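Local coordinates for Udp-n-acetylglucosamine pyrophosphorylase (Trypanosoma brucei, PDB 4BQH), which probably catalyses the formation of UDP-N-acetylglucosamine and diphosphate from UTP and N-acetyl-alpha-D-glucosamine 1-phosphate, and is captured here with an allosteric inhibitor bound, at residues A[445-448]-A[449-452]; A[37-40]-A[41-45]; A[189-192]-A[193-197]; A[261-264]-A[265-268]. All coordinates share one frame; numbering follows the deposited sequence.

Contact 1: A[445-448]-A[449-452]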
loop_
_atom_site.group_PDB
_atom_site.type_symbol
_atom_site.label_atom_id
_atom_site.label_comp_id
_atom_site.label_asym_id
_atom_site.label_seq_id
_atom_site.Cartn_x
_atom_site.Cartn_y
_atom_site.Cartn_z
ATOM N N SER A 445 1.624 -8.786 -18.448
ATOM C CA SER A 445 2.165 -8.817 -17.099
ATOM C C SER A 445 1.142 -8.283 -16.107
ATOM O O SER A 445 0.157 -7.662 -16.505
ATOM C CB SER A 445 3.414 -7.943 -17.017
ATOM O OG SER A 445 3.038 -6.572 -17.036
ATOM N N ASP A 446 1.391 -8.525 -14.813
ATOM C CA ASP A 446 0.549 -7.984 -13.739
ATOM C C ASP A 446 -0.949 -8.284 -13.913
ATOM O O ASP A 446 -1.807 -7.450 -13.605
ATOM C CB ASP A 446 0.753 -6.461 -13.576
ATOM C CG ASP A 446 2.168 -6.082 -13.171
ATOM O OD1 ASP A 446 2.969 -6.957 -12.766
ATOM O OD2 ASP A 446 2.490 -4.869 -13.267
ATOM N N THR A 447 -1.269 -9.483 -14.391
ATOM C CA THR A 447 -2.663 -9.896 -14.532
ATOM C C THR A 447 -3.119 -10.683 -13.280
ATOM O O THR A 447 -2.274 -11.147 -12.502
ATOM C CB THR A 447 -2.848 -10.827 -15.741
ATOM O OG1 THR A 447 -2.214 -12.074 -15.456
ATOM C CG2 THR A 447 -2.244 -10.217 -17.015
ATOM N N PRO A 448 -4.446 -10.835 -13.095
ATOM C CA PRO A 448 -4.944 -11.671 -11.998
ATOM C C PRO A 448 -4.369 -13.078 -12.072
ATOM O O PRO A 448 -3.950 -13.605 -11.066
ATOM C CB PRO A 448 -6.470 -11.661 -12.210
ATOM C CG PRO A 448 -6.723 -10.359 -12.897
ATOM C CD PRO A 448 -5.563 -10.225 -13.843
ATOM N N ALA A 449 -4.308 -13.676 -13.271
ATOM C CA ALA A 449 -3.766 -15.019 -13.369
ATOM C C ALA A 449 -2.314 -15.107 -12.944
ATOM O O ALA A 449 -1.900 -16.126 -12.394
ATOM C CB ALA A 449 -3.938 -15.560 -14.794
ATOM N N ASP A 450 -1.521 -14.067 -13.250
ATOM C CA ASP A 450 -0.127 -14.033 -12.858
ATOM C C ASP A 450 -0.025 -13.997 -11.336
ATOM O O ASP A 450 0.797 -14.704 -10.767
ATOM C CB ASP A 450 0.633 -12.835 -13.473
ATOM C CG ASP A 450 0.806 -12.942 -15.003
ATOM O OD1 ASP A 450 0.968 -14.057 -15.558
ATOM O OD2 ASP A 450 0.769 -11.881 -15.670
ATOM N N ALA A 451 -0.872 -13.191 -10.682
ATOM C CA ALA A 451 -0.837 -13.099 -9.216
ATOM C C ALA A 451 -1.297 -14.408 -8.571
ATOM O O ALA A 451 -0.667 -14.872 -7.633
ATOM C CB ALA A 451 -1.698 -11.939 -8.719
ATOM N N VAL A 452 -2.383 -14.985 -9.093
ATOM C CA VAL A 452 -2.883 -16.285 -8.605
ATOM C C VAL A 452 -1.811 -17.358 -8.754
ATOM O O VAL A 452 -1.612 -18.140 -7.848
ATOM C CB VAL A 452 -4.241 -16.686 -9.247
ATOM C CG1 VAL A 452 -4.586 -18.171 -9.003
ATOM C CG2 VAL A 452 -5.367 -15.764 -8.768
#
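Thr-447 OG1 accepts from Asp-450 N at 3.1 Å, with an N-H...O angle of 156°, and also lies 3.0 Å from Asp-450 OD2, where any bond is weak and its proton not settled. The carboxylate answers in the other direction: Asp-450 OD2 takes the amide hydrogen of Thr-447 N at 3.4 Å, a long and weak bond although nearly straight at 165°. This reciprocal pattern is a capping box, with Thr-447 as the N-cap residue of helix 448-471. The torsions account for it. Thr-447 OG1 stands between its own N and carbonyl carbon (chi1 69°), facing the first turn, while Asp-450 CG lies beside its own backbone N, which brings the carboxylate back over the cap. The firmer partner of the carboxylate is Arg-453, three residues further along the helix, which forms a salt bridge with OD1; OD2 makes only weak approaches to the cap. Behind the cap the regular helix bonds begin: Ala-451 N to Thr-447 O at 3.1 Å, then Val-452 N to Pro-448 O at 2.9 Å. Pro-448, whose N has no hydrogen to offer, opens the helix at a position where none of these bonds needs one. A carboxylate near a helix start would probably be favoured by the helix dipole. Asp-441, in the loop between helix 430-433 and helix 448-471, accepts from Ala-449 N and packs against Thr-447 and Pro-448, tying the preceding loop to the start of the long helix.

Contact 2: A[37-40]-A[41-45]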
loop_
_atom_site.group_PDB
_atom_site.type_symbol
_atom_site.label_atom_id
_atom_site.label_comp_id
_atom_site.label_asym_id
_atom_site.label_seq_id
_atom_site.Cartn_x
_atom_site.Cartn_y
_atom_site.Cartn_z
ATOM N N SER A 37 -22.079 21.408 -8.916
ATOM C CA SER A 37 -21.184 20.261 -9.139
ATOM C C SER A 37 -19.728 20.666 -8.893
ATOM O O SER A 37 -18.949 19.877 -8.360
ATOM C CB SER A 37 -21.350 19.652 -10.533
ATOM O OG SER A 37 -21.050 20.610 -11.513
ATOM N N LEU A 38 -19.371 21.891 -9.279
ATOM C CA LEU A 38 -18.027 22.396 -9.033
ATOM C C LEU A 38 -17.771 22.500 -7.536
ATOM O O LEU A 38 -16.684 22.151 -7.052
ATOM C CB LEU A 38 -17.858 23.752 -9.717
ATOM C CG LEU A 38 -16.508 24.249 -10.203
ATOM C CD1 LEU A 38 -15.628 23.135 -10.770
ATOM C CD2 LEU A 38 -16.787 25.303 -11.272
ATOM N N THR A 39 -18.775 22.991 -6.801
ATOM C CA THR A 39 -18.719 23.027 -5.339
ATOM C C THR A 39 -18.519 21.627 -4.733
ATOM O O THR A 39 -17.644 21.437 -3.862
ATOM C CB THR A 39 -19.981 23.720 -4.751
ATOM O OG1 THR A 39 -20.028 25.097 -5.180
ATOM C CG2 THR A 39 -19.956 23.677 -3.240
ATOM N N ALA A 40 -19.302 20.643 -5.189
ATOM C CA ALA A 40 -19.197 19.296 -4.641
ATOM C C ALA A 40 -17.790 18.749 -4.908
ATOM O O ALA A 40 -17.190 18.141 -4.032
ATOM C CB ALA A 40 -20.239 18.359 -5.243
ATOM N N GLN A 41 -17.280 18.989 -6.115
ATOM C CA GLN A 41 -15.954 18.458 -6.470
ATOM C C GLN A 41 -14.867 19.077 -5.607
ATOM O O GLN A 41 -14.077 18.356 -5.011
ATOM C CB GLN A 41 -15.641 18.662 -7.943
ATOM C CG GLN A 41 -14.274 18.099 -8.338
ATOM C CD GLN A 41 -13.840 18.512 -9.737
ATOM O OE1 GLN A 41 -14.303 19.522 -10.270
ATOM N NE2 GLN A 41 -12.933 17.727 -10.340
ATOM N N ILE A 42 -14.831 20.398 -5.533
ATOM C CA ILE A 42 -13.762 21.075 -4.786
ATOM C C ILE A 42 -13.860 20.744 -3.289
ATOM O O ILE A 42 -12.839 20.580 -2.622
ATOM C CB ILE A 42 -13.764 22.592 -5.045
ATOM C CG1 ILE A 42 -13.437 22.887 -6.514
ATOM C CG2 ILE A 42 -12.801 23.336 -4.124
ATOM C CD1 ILE A 42 -13.815 24.299 -6.924
ATOM N N THR A 43 -15.088 20.594 -2.796
ATOM C CA THR A 43 -15.350 20.219 -1.391
ATOM C C THR A 43 -14.993 18.768 -1.037
ATOM O O THR A 43 -14.295 18.514 -0.045
ATOM C CB THR A 43 -16.835 20.511 -1.018
ATOM O OG1 THR A 43 -17.103 21.903 -1.233
ATOM C CG2 THR A 43 -17.109 20.184 0.431
ATOM N N ASN A 44 -15.471 17.824 -1.842
ATOM C CA ASN A 44 -15.417 16.401 -1.527
ATOM C C ASN A 44 -14.279 15.645 -2.177
ATOM O O ASN A 44 -13.888 14.588 -1.669
ATOM C CB ASN A 44 -16.724 15.725 -1.917
ATOM C CG ASN A 44 -17.918 16.382 -1.270
ATOM O OD1 ASN A 44 -17.815 16.920 -0.161
ATOM N ND2 ASN A 44 -19.047 16.370 -1.964
ATOM N N GLU A 45 -13.783 16.152 -3.307
ATOM C CA GLU A 45 -12.727 15.440 -4.049
ATOM C C GLU A 45 -11.394 16.159 -3.978
ATOM O O GLU A 45 -10.367 15.537 -4.240
ATOM C CB GLU A 45 -13.093 15.268 -5.527
ATOM C CG GLU A 45 -14.366 14.472 -5.740
ATOM C CD GLU A 45 -14.667 14.319 -7.218
ATOM O OE1 GLU A 45 -13.805 13.799 -7.961
ATOM O OE2 GLU A 45 -15.757 14.728 -7.641
#
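Residues 37-44 form the last turns of helix 32-44, whose i to i+4 pattern is documented by four backbone hydrogen bonds from the N-H groups of residues 41 to 44, at N-H...O angles of 154° to 170°. An alpha-helical threonine bonded back to the preceding turn marks this segment: Thr-43 OG1 donates to Thr-39 O at 2.7 Å, and Thr-43 N reaches the same oxygen at 2.9 Å. The two donors arrive from opposite faces of the carbonyl plane, the hydroxyl 36° out of it and not on a lone pair. Thr-43 OG1 can make the bond because it lies beside its own backbone N, directed back along the helix. Thr-39 and Thr-43 lie side by side and point the same way, and Thr-39 OG1 repeats the back-bonding one turn earlier, to Arg-35 O. On another side Leu-38 CG and Ile-42 CD1 make an apolar contact at 4.2 Å and face helix 21-29, while Thr-39, Ile-42 and Thr-43 touch helix 7-15. Gln-41, extended beyond CG, crosses Leu-38 obliquely; its OE1 accepts from Ile-231 N, which joins the helix to strand 230-234. The carboxylate of Glu-45 forms a salt bridge with Arg-230; the Glu-45 side chain is about 10 Å from the bound inhibitor. At the helix end, Asn-44 CB comes to 3.2 Å from Ala-40 O, whose hydrogen bond is to Asn-44 N at 2.8 Å.

Contact 3: A[189-192]-A[193-197]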
loop_
_atom_site.group_PDB
_atom_site.type_symbol
_atom_site.label_atom_id
_atom_site.label_comp_id
_atom_site.label_asym_id
_atom_site.label_seq_id
_atom_site.Cartn_x
_atom_site.Cartn_y
_atom_site.Cartn_z
ATOM N N GLN A 189 -17.647 2.123 1.784
ATOM C CA GLN A 189 -18.200 1.901 3.135
ATOM C C GLN A 189 -19.378 0.945 3.081
ATOM O O GLN A 189 -19.494 0.067 3.937
ATOM C CB GLN A 189 -18.620 3.214 3.764
ATOM C CG GLN A 189 -17.442 4.130 4.040
ATOM C CD GLN A 189 -17.770 5.179 5.055
ATOM O OE1 GLN A 189 -18.276 4.872 6.126
ATOM N NE2 GLN A 189 -17.501 6.423 4.724
ATOM N N ARG A 190 -20.229 1.113 2.065
ATOM C CA ARG A 190 -21.377 0.209 1.852
ATOM C C ARG A 190 -20.957 -1.248 1.680
ATOM O O ARG A 190 -21.535 -2.148 2.279
ATOM C CB ARG A 190 -22.196 0.651 0.643
ATOM C CG ARG A 190 -23.234 1.708 0.952
ATOM C CD ARG A 190 -24.301 1.679 -0.142
ATOM N NE ARG A 190 -25.361 2.657 0.089
ATOM C CZ ARG A 190 -26.464 2.430 0.802
ATOM N NH1 ARG A 190 -26.671 1.250 1.382
ATOM N NH2 ARG A 190 -27.360 3.396 0.942
ATOM N N PHE A 191 -19.960 -1.478 0.840
ATOM C CA PHE A 191 -19.412 -2.820 0.626
ATOM C C PHE A 191 -18.925 -3.437 1.944
ATOM O O PHE A 191 -19.212 -4.590 2.217
ATOM C CB PHE A 191 -18.283 -2.730 -0.415
ATOM C CG PHE A 191 -17.693 -4.052 -0.834
ATOM C CD1 PHE A 191 -18.400 -4.924 -1.658
ATOM C CD2 PHE A 191 -16.390 -4.400 -0.449
ATOM C CE1 PHE A 191 -17.834 -6.121 -2.079
ATOM C CE2 PHE A 191 -15.821 -5.608 -0.859
ATOM C CZ PHE A 191 -16.544 -6.470 -1.677
ATOM N N PHE A 192 -18.178 -2.678 2.758
ATOM C CA PHE A 192 -17.721 -3.192 4.053
ATOM C C PHE A 192 -18.921 -3.518 4.953
ATOM O O PHE A 192 -18.970 -4.590 5.567
ATOM C CB PHE A 192 -16.769 -2.210 4.765
ATOM C CG PHE A 192 -15.309 -2.402 4.404
ATOM C CD1 PHE A 192 -14.818 -1.983 3.170
ATOM C CD2 PHE A 192 -14.428 -3.007 5.301
ATOM C CE1 PHE A 192 -13.464 -2.164 2.838
ATOM C CE2 PHE A 192 -13.082 -3.186 4.982
ATOM C CZ PHE A 192 -12.603 -2.776 3.743
ATOM N N GLU A 193 -19.862 -2.585 5.038
ATOM C CA GLU A 193 -21.064 -2.768 5.880
ATOM C C GLU A 193 -21.869 -4.032 5.525
ATOM O O GLU A 193 -22.241 -4.816 6.416
ATOM C CB GLU A 193 -21.948 -1.520 5.818
ATOM C CG GLU A 193 -21.387 -0.323 6.581
ATOM C CD GLU A 193 -22.068 0.994 6.224
ATOM O OE1 GLU A 193 -23.159 0.973 5.602
ATOM O OE2 GLU A 193 -21.520 2.062 6.566
ATOM N N GLU A 194 -22.114 -4.219 4.229
ATOM C CA GLU A 194 -22.857 -5.378 3.695
ATOM C C GLU A 194 -22.157 -6.707 3.981
ATOM O O GLU A 194 -22.784 -7.772 4.009
ATOM C CB GLU A 194 -23.031 -5.238 2.186
ATOM C CG GLU A 194 -23.997 -4.141 1.758
ATOM C CD GLU A 194 -23.948 -3.844 0.266
ATOM O OE1 GLU A 194 -23.272 -4.559 -0.505
ATOM O OE2 GLU A 194 -24.588 -2.867 -0.155
ATOM N N ASN A 195 -20.850 -6.646 4.184
ATOM C CA ASN A 195 -20.073 -7.841 4.446
ATOM C C ASN A 195 -19.604 -7.958 5.896
ATOM O O ASN A 195 -18.682 -8.732 6.186
ATOM C CB ASN A 195 -18.894 -7.897 3.475
ATOM C CG ASN A 195 -19.328 -8.247 2.067
ATOM O OD1 ASN A 195 -19.606 -9.408 1.779
ATOM N ND2 ASN A 195 -19.418 -7.242 1.190
ATOM N N SER A 196 -20.242 -7.192 6.791
ATOM C CA SER A 196 -19.925 -7.182 8.226
ATOM C C SER A 196 -18.439 -6.940 8.486
ATOM O O SER A 196 -17.843 -7.590 9.349
ATOM C CB SER A 196 -20.367 -8.495 8.897
ATOM O OG SER A 196 -21.762 -8.637 8.716
ATOM N N TYR A 197 -17.858 -6.015 7.715
ATOM C CA TYR A 197 -16.435 -5.628 7.853
ATOM C C TYR A 197 -15.497 -6.815 7.780
ATOM O O TYR A 197 -14.407 -6.793 8.346
ATOM C CB TYR A 197 -16.198 -4.781 9.130
ATOM C CG TYR A 197 -17.123 -3.600 9.224
ATOM C CD1 TYR A 197 -16.800 -2.366 8.644
ATOM C CD2 TYR A 197 -18.353 -3.724 9.869
ATOM C CE1 TYR A 197 -17.688 -1.288 8.708
ATOM C CE2 TYR A 197 -19.233 -2.667 9.938
ATOM C CZ TYR A 197 -18.909 -1.460 9.361
ATOM O OH TYR A 197 -19.811 -0.426 9.479
#
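Asn-195 ND2 reaches back to Phe-191 O at 2.9 Å, a nearly straight bond (164°) with the acceptor in the plane of the amide. The same nitrogen sits over one face of the Phe-191 ring, 3.7 Å above its plane and displaced toward the rim; ring and amide are inclined at 60°. Phe-191 CG is anti to its own N (chi1 -175°), which brings one face of the ring under the amide nitrogen. Asn-195 N adds only a weak bond to Phe-191 O. Phe-192 O receives two donors from opposite faces of its plane: Tyr-197 N at 2.8 Å and Asn-195 N at 3.1 Å, the latter well above the plane. Together with Ser-196 N to Glu-193 O, the bond from Tyr-197 N defines a Schellman motif that ends helix 185-194, Ser-196 being the C-prime residue with positive phi. This is the helix of the beta-alpha-beta unit between strands 175-180 and 205-209. The chain then folds the Tyr-197 ring against the end of the helix, so that its CD1 meets Phe-192 CB at 3.9 Å and lies at the edge of the Phe-192 ring; the two side chains cross at about a right angle. Farther out, both phenylalanines are packed in an aromatic cluster. Phe-192 makes edge-to-face contacts with Phe-148, Phe-198 and Phe-207, and Phe-191 stacks with Phe-135 while touching Phe-148 on helix 147-166.

Contact 4: A[261-264]-A[265-268]. With SO4 (sulfate ion), chain D.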
loop_
_atom_site.group_PDB
_atom_site.type_symbol
_atom_site.label_atom_id
_atom_site.label_comp_id
_atom_site.label_asym_id
_atom_site.label_seq_id
_atom_site.Cartn_x
_atom_site.Cartn_y
_atom_site.Cartn_z
ATOM N N LYS A 261 -12.922 19.145 15.948
ATOM C CA LYS A 261 -12.469 18.158 14.962
ATOM C C LYS A 261 -10.957 18.003 15.004
ATOM O O LYS A 261 -10.241 18.994 15.089
ATOM C CB LYS A 261 -12.877 18.586 13.554
ATOM C CG LYS A 261 -14.374 18.529 13.285
ATOM C CD LYS A 261 -14.658 18.880 11.837
ATOM C CE LYS A 261 -15.947 18.237 11.351
ATOM N NZ LYS A 261 -16.326 18.782 10.018
ATOM N N GLU A 262 -10.495 16.753 14.946
ATOM C CA GLU A 262 -9.073 16.423 14.810
ATOM C C GLU A 262 -8.865 15.500 13.598
ATOM O O GLU A 262 -9.819 14.902 13.079
ATOM C CB GLU A 262 -8.540 15.723 16.063
ATOM C CG GLU A 262 -8.668 16.518 17.363
ATOM C CD GLU A 262 -8.421 15.657 18.590
ATOM O OE1 GLU A 262 -8.357 14.407 18.462
ATOM O OE2 GLU A 262 -8.293 16.230 19.698
ATOM N N SER A 263 -7.610 15.369 13.186
ATOM C CA SER A 263 -7.267 14.498 12.051
ATOM C C SER A 263 -7.251 13.016 12.416
ATOM O O SER A 263 -7.176 12.644 13.593
ATOM C CB SER A 263 -5.908 14.893 11.482
ATOM O OG SER A 263 -4.886 14.709 12.450
ATOM N N LEU A 264 -7.323 12.155 11.400
ATOM C CA LEU A 264 -7.119 10.733 11.635
ATOM C C LEU A 264 -5.740 10.490 12.279
ATOM O O LEU A 264 -5.603 9.620 13.147
ATOM C CB LEU A 264 -7.250 9.918 10.333
ATOM C CG LEU A 264 -7.194 8.369 10.445
ATOM C CD1 LEU A 264 -8.115 7.796 11.534
ATOM C CD2 LEU A 264 -7.633 7.782 9.106
ATOM N N LEU A 265 -4.729 11.247 11.853
ATOM C CA LEU A 265 -3.401 11.166 12.471
ATOM C C LEU A 265 -3.477 11.395 13.987
ATOM O O LEU A 265 -2.949 10.610 14.761
ATOM C CB LEU A 265 -2.455 12.196 11.841
ATOM C CG LEU A 265 -1.036 12.218 12.377
ATOM C CD1 LEU A 265 -0.303 11.004 11.854
ATOM C CD2 LEU A 265 -0.344 13.489 11.891
ATOM N N GLN A 266 -4.144 12.473 14.393
ATOM C CA GLN A 266 -4.329 12.752 15.811
ATOM C C GLN A 266 -5.131 11.638 16.502
ATOM O O GLN A 266 -4.796 11.252 17.610
ATOM C CB GLN A 266 -4.999 14.117 15.987
ATOM C CG GLN A 266 -4.080 15.278 15.582
ATOM C CD GLN A 266 -4.796 16.629 15.571
ATOM O OE1 GLN A 266 -5.724 16.855 14.793
ATOM N NE2 GLN A 266 -4.346 17.542 16.433
ATOM N N HIS A 267 -6.169 11.116 15.847
ATOM C CA HIS A 267 -6.963 9.989 16.396
ATOM C C HIS A 267 -6.077 8.785 16.615
ATOM O O HIS A 267 -6.173 8.109 17.639
ATOM C CB HIS A 267 -8.097 9.624 15.454
ATOM C CG HIS A 267 -9.208 10.652 15.395
ATOM N ND1 HIS A 267 -10.389 10.416 14.779
ATOM C CD2 HIS A 267 -9.302 11.927 15.938
ATOM C CE1 HIS A 267 -11.174 11.502 14.888
ATOM N NE2 HIS A 267 -10.515 12.421 15.601
ATOM N N LEU A 268 -5.192 8.519 15.658
ATOM C CA LEU A 268 -4.286 7.355 15.791
ATOM C C LEU A 268 -3.277 7.525 16.926
ATOM O O LEU A 268 -2.982 6.574 17.643
ATOM C CB LEU A 268 -3.549 7.102 14.471
ATOM C CG LEU A 268 -4.403 6.674 13.274
ATOM C CD1 LEU A 268 -3.518 6.612 12.028
ATOM C CD2 LEU A 268 -5.139 5.367 13.505
HETATM S S SO4 D . -12.274 7.993 13.256
HETATM O O1 SO4 D . -12.252 7.092 12.086
HETATM O O2 SO4 D . -12.345 9.416 12.825
HETATM O O3 SO4 D . -11.043 7.785 14.041
HETATM O O4 SO4 D . -13.503 7.732 14.048
#
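Ser-263 N donates to Gln-266 OE1 at 2.9 Å, 170° at the hydrogen and on a lone pair in the carbonyl plane. Gln-266 N returns the bond to Ser-263 OG at 3.1 Å, completing a capping box in which Ser-263 is the N-cap residue of helix 264-270. Ser-263 OG is placed for this by its chi1 of 63°, between N and carbonyl carbon. His-267 N bonds to Ser-263 O at 2.9 Å, and the same oxygen lies over one face of the imidazole. His-267 ND1 donates to sulfate O3 at 2.8 Å (161°), with a second, weak bond to sulfate O2; the anion sits at the edge of the imidazole, in its plane. The other ring nitrogen, NE2, is bonded to Thr-251 OG1, a hydroxyl that also receives Glu-262 N, so both nitrogens have partners and the rotation of the ring is fixed. Glu-262 CB touches Gln-266 OE1 at 3.3 Å, while its carboxylate is bound by Lys-270. Packing follows: Leu-264 CD1 meets Leu-268 CG at 4.3 Å, Leu-264 rests on strand 205-209, and Leu-265 on helix 364-374. The sulfate, probably from the crystallisation liquor, is also held by Arg-249 and His-206. Two histidines and an arginine around one anion suggest a site suited to an oxyanion, and the anion would probably favour the positively charged form of His-267.

Overall arrangement
The four contacts follow one another along the chain as 37-45, 189-197, 261-268 and 445-452, and none touches another. Contacts 2, 3 and 4 form a loose group with centres 23 to 25 Å apart and nearest atoms about 10 to 11 Å apart. Contact 1 lies about 26 Å from contact 3 between centres, but 36 to 37 Å from contacts 2 and 4, and is across the chain's centre from contact 4. Contacts 1 and 4 are capping boxes at helix starts, whereas contacts 2 and 3 belong to helix ends. The inhibitor is about 8 Å from the side chain of Leu-265 in contact 4 and about 10 Å from that of Glu-45 in contact 2.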